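Local coordinates for protein positive phenol-degradative gene regulator (Ralstonia sp. E2, PDB 5FRU) that probably activates transcription of phenol-degradation genes as a sigma-54-dependent, DNA-binding regulator, this piece being its zinc-binding N-terminal part, at residues D132-D137 / W152-Y157. Sequence-based numbering, arbitrary orientation.
Sequences DSFEGD and WMQIGY
E135 and Q154 reach past each other from two helix starts, each meeting backbone N-H groups of the other's helix. The carboxylate of E135 lies over the first turn of helix 152-166: OE1 accepts the N-H of Q154 at 2.9 Å, met nearly along its C-O axis, and OE2 probably takes that of M153, though its place is less sure. With CG anti to the backbone N (chi1 -166°) and the chain extended beyond it, E135 spans the gap between the helices. R51 pairs with OE2 in a salt bridge; its positive charge and the helix start would both favour the ionised form of the glutamate.

Q154 answers in kind. Its OE1 accepts the N-H of E135 at 3.0 Å, the donor tilted 23° from the carbonyl plane, while NE2 goes on to S133 OG (3.1 Å) in an almost straight bond lying in the amide plane. Both ends of the buried amide are thus held. F134 runs alongside Q154 in the opposite sense, and M153 CE touches its ring edge at CZ, 3.9 Å away. S133 also packs on the zinc ligand C185, so this glutamate-glutamine exchange pairs the starts of helices 134-143 and 152-166 beside the zinc site of the V4R domain.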
ATOM      1  N   ASP A 132     -13.132   5.019  11.432  1.00 34.90           N
ATOM      2  CA  ASP A 132     -12.796   3.879  10.577  1.00 32.49           C
ATOM      3  C   ASP A 132     -11.329   3.868  10.152  1.00 27.23           C
ATOM      4  O   ASP A 132     -11.030   3.480   9.021  1.00 32.60           O
ATOM      5  CB  ASP A 132     -13.662   3.858   9.310  1.00 34.06           C
ATOM      6  CG  ASP A 132     -15.143   3.914   9.604  1.00 45.78           C
ATOM      7  OD1 ASP A 132     -15.577   3.293  10.597  1.00 47.01           O
ATOM      8  OD2 ASP A 132     -15.876   4.573   8.829  1.00 46.21           O
ATOM      9  N   SER A 133     -10.423   4.278  11.038  1.00 28.18           N
ATOM     10  CA  SER A 133      -8.994   4.308  10.704  1.00 27.81           C
ATOM     11  C   SER A 133      -8.543   2.933  10.251  1.00 27.15           C
ATOM     12  O   SER A 133      -8.715   1.951  10.987  1.00 28.48           O
ATOM     13  CB  SER A 133      -8.143   4.751  11.898  1.00 24.34           C
ATOM     14  OG  SER A 133      -8.305   6.132  12.185  1.00 30.31           O
ATOM     15  N   PHE A 134      -7.983   2.827   9.049  1.00 21.94           N
ATOM     16  CA  PHE A 134      -7.608   1.488   8.586  1.00 25.94           C
ATOM     17  C   PHE A 134      -6.488   0.940   9.469  1.00 27.03           C
ATOM     18  O   PHE A 134      -6.446  -0.248   9.789  1.00 27.80           O
ATOM     19  CB  PHE A 134      -7.182   1.495   7.113  1.00 25.94           C
ATOM     20  CG  PHE A 134      -5.701   1.605   6.912  1.00 27.98           C
ATOM     21  CD1 PHE A 134      -5.088   2.844   6.889  1.00 28.73           C
ATOM     22  CD2 PHE A 134      -4.921   0.466   6.745  1.00 28.23           C
ATOM     23  CE1 PHE A 134      -3.716   2.957   6.704  1.00 27.21           C
ATOM     24  CE2 PHE A 134      -3.553   0.567   6.565  1.00 30.90           C
ATOM     25  CZ  PHE A 134      -2.950   1.812   6.537  1.00 25.78           C
ATOM     26  N   GLU A 135      -5.574   1.814   9.858  1.00 23.17           N
ATOM     27  CA  GLU A 135      -4.363   1.373  10.544  1.00 27.21           C
ATOM     28  C   GLU A 135      -4.670   0.832  11.932  1.00 28.59           C
ATOM     29  O   GLU A 135      -4.130  -0.199  12.346  1.00 28.73           O
ATOM     30  CB  GLU A 135      -3.367   2.526  10.639  1.00 25.89           C
ATOM     31  CG  GLU A 135      -1.987   2.096  11.019  1.00 27.67           C
ATOM     32  CD  GLU A 135      -0.945   3.152  10.721  1.00 28.77           C
ATOM     33  OE1 GLU A 135      -1.335   4.303  10.428  1.00 27.52           O
ATOM     34  OE2 GLU A 135       0.264   2.830  10.798  1.00 26.81           O
ATOM     35  N   GLY A 136      -5.543   1.524  12.652  1.00 28.38           N
ATOM     36  CA  GLY A 136      -5.845   1.117  14.017  1.00 30.28           C
ATOM     37  C   GLY A 136      -6.530  -0.231  13.981  1.00 31.96           C
ATOM     38  O   GLY A 136      -6.248  -1.128  14.789  1.00 32.86           O
ATOM     39  N   ASP A 137      -7.422  -0.381  13.013  1.00 31.06           N
ATOM     40  CA  ASP A 137      -8.137  -1.631  12.851  1.00 33.08           C
ATOM     41  C   ASP A 137      -7.164  -2.752  12.479  1.00 34.79           C
ATOM     42  O   ASP A 137      -7.199  -3.828  13.074  1.00 34.37           O
ATOM     43  CB  ASP A 137      -9.252  -1.479  11.812  1.00 38.16           C
ATOM     44  CG  ASP A 137     -10.225  -0.328  12.142  1.00 44.44           C
ATOM     45  OD1 ASP A 137      -9.980   0.428  13.116  1.00 45.50           O
ATOM     46  OD2 ASP A 137     -11.238  -0.172  11.416  1.00 50.88           O
ATOM     47  N   TRP A 152       0.340   5.037  13.061  1.00 21.90           N
ATOM     48  CA  TRP A 152       1.639   5.594  12.726  1.00 24.39           C
ATOM     49  C   TRP A 152       1.677   6.195  11.316  1.00 22.42           C
ATOM     50  O   TRP A 152       2.079   7.359  11.136  1.00 21.21           O
ATOM     51  CB  TRP A 152       2.707   4.509  12.859  1.00 25.28           C
ATOM     52  CG  TRP A 152       2.710   3.801  14.177  1.00 29.03           C
ATOM     53  CD1 TRP A 152       2.393   4.333  15.405  1.00 34.22           C
ATOM     54  CD2 TRP A 152       3.056   2.434  14.411  1.00 30.54           C
ATOM     55  NE1 TRP A 152       2.521   3.372  16.383  1.00 32.79           N
ATOM     56  CE2 TRP A 152       2.920   2.196  15.798  1.00 32.80           C
ATOM     57  CE3 TRP A 152       3.459   1.379  13.582  1.00 31.10           C
ATOM     58  CZ2 TRP A 152       3.183   0.953  16.371  1.00 33.23           C
ATOM     59  CZ3 TRP A 152       3.715   0.136  14.158  1.00 33.34           C
ATOM     60  CH2 TRP A 152       3.580  -0.060  15.538  1.00 36.75           C
ATOM     61  N   MET A 153       1.280   5.408  10.307  1.00 22.51           N
ATOM     62  CA  MET A 153       1.320   5.893   8.927  1.00 23.84           C
ATOM     63  C   MET A 153       0.341   7.040   8.714  1.00 21.02           C
ATOM     64  O   MET A 153       0.600   7.953   7.927  1.00 23.82           O
ATOM     65  CB  MET A 153       1.005   4.765   7.934  1.00 22.77           C
ATOM     66  CG  MET A 153       1.217   5.144   6.457  1.00 32.72           C
ATOM     67  SD  MET A 153       0.631   3.809   5.354  1.00 39.22           S
ATOM     68  CE  MET A 153       0.852   2.423   6.433  1.00 30.15           C
ATOM     69  N   GLN A 154      -0.800   6.985   9.399  1.00 20.86           N
ATOM     70  CA  GLN A 154      -1.811   8.030   9.254  1.00 19.48           C
ATOM     71  C   GLN A 154      -1.331   9.340   9.876  1.00 24.94           C
ATOM     72  O   GLN A 154      -1.572  10.407   9.327  1.00 19.40           O
ATOM     73  CB  GLN A 154      -3.146   7.601   9.883  1.00 22.15           C
ATOM     74  CG  GLN A 154      -3.735   6.361   9.229  1.00 24.80           C
ATOM     75  CD  GLN A 154      -5.076   5.920   9.818  1.00 26.10           C
ATOM     76  OE1 GLN A 154      -5.498   4.792   9.601  1.00 24.90           O
ATOM     77  NE2 GLN A 154      -5.744   6.806  10.551  1.00 24.02           N
ATOM     78  N   ILE A 155      -0.654   9.249  11.017  1.00 20.79           N
ATOM     79  CA  ILE A 155      -0.095  10.436  11.663  1.00 22.59           C
ATOM     80  C   ILE A 155       1.029  10.991  10.785  1.00 24.32           C
ATOM     81  O   ILE A 155       1.176  12.204  10.624  1.00 21.88           O
ATOM     82  CB  ILE A 155       0.441  10.121  13.079  1.00 22.03           C
ATOM     83  CG1 ILE A 155      -0.722   9.962  14.070  1.00 28.31           C
ATOM     84  CG2 ILE A 155       1.375  11.202  13.561  1.00 29.05           C
ATOM     85  CD1 ILE A 155      -1.514  11.260  14.305  1.00 28.45           C
ATOM     86  N   GLY A 156       1.827  10.087  10.227  1.00 19.94           N
ATOM     87  CA  GLY A 156       2.884  10.462   9.308  1.00 20.55           C
ATOM     88  C   GLY A 156       2.372  11.295   8.148  1.00 21.71           C
ATOM     89  O   GLY A 156       2.930  12.360   7.829  1.00 21.52           O
ATOM     90  N   TYR A 157       1.279  10.837   7.539  1.00 18.94           N
ATOM     91  CA  TYR A 157       0.611  11.580   6.471  1.00 21.59           C
ATOM     92  C   TYR A 157       0.170  12.989   6.891  1.00 19.91           C
ATOM     93  O   TYR A 157       0.442  13.966   6.186  1.00 19.69           O
ATOM     94  CB  TYR A 157      -0.600  10.766   5.961  1.00 21.67           C
ATOM     95  CG  TYR A 157      -1.350  11.391   4.804  1.00 19.80           C
ATOM     96  CD1 TYR A 157      -2.203  12.473   5.008  1.00 21.90           C
ATOM     97  CD2 TYR A 157      -1.233  10.883   3.516  1.00 21.32           C
ATOM     98  CE1 TYR A 157      -2.908  13.038   3.950  1.00 23.86           C
ATOM     99  CE2 TYR A 157      -1.943  11.435   2.454  1.00 22.52           C
ATOM    100  CZ  TYR A 157      -2.771  12.521   2.682  1.00 22.66           C
ATOM    101  OH  TYR A 157      -3.453  13.081   1.617  1.00 25.47           O
TER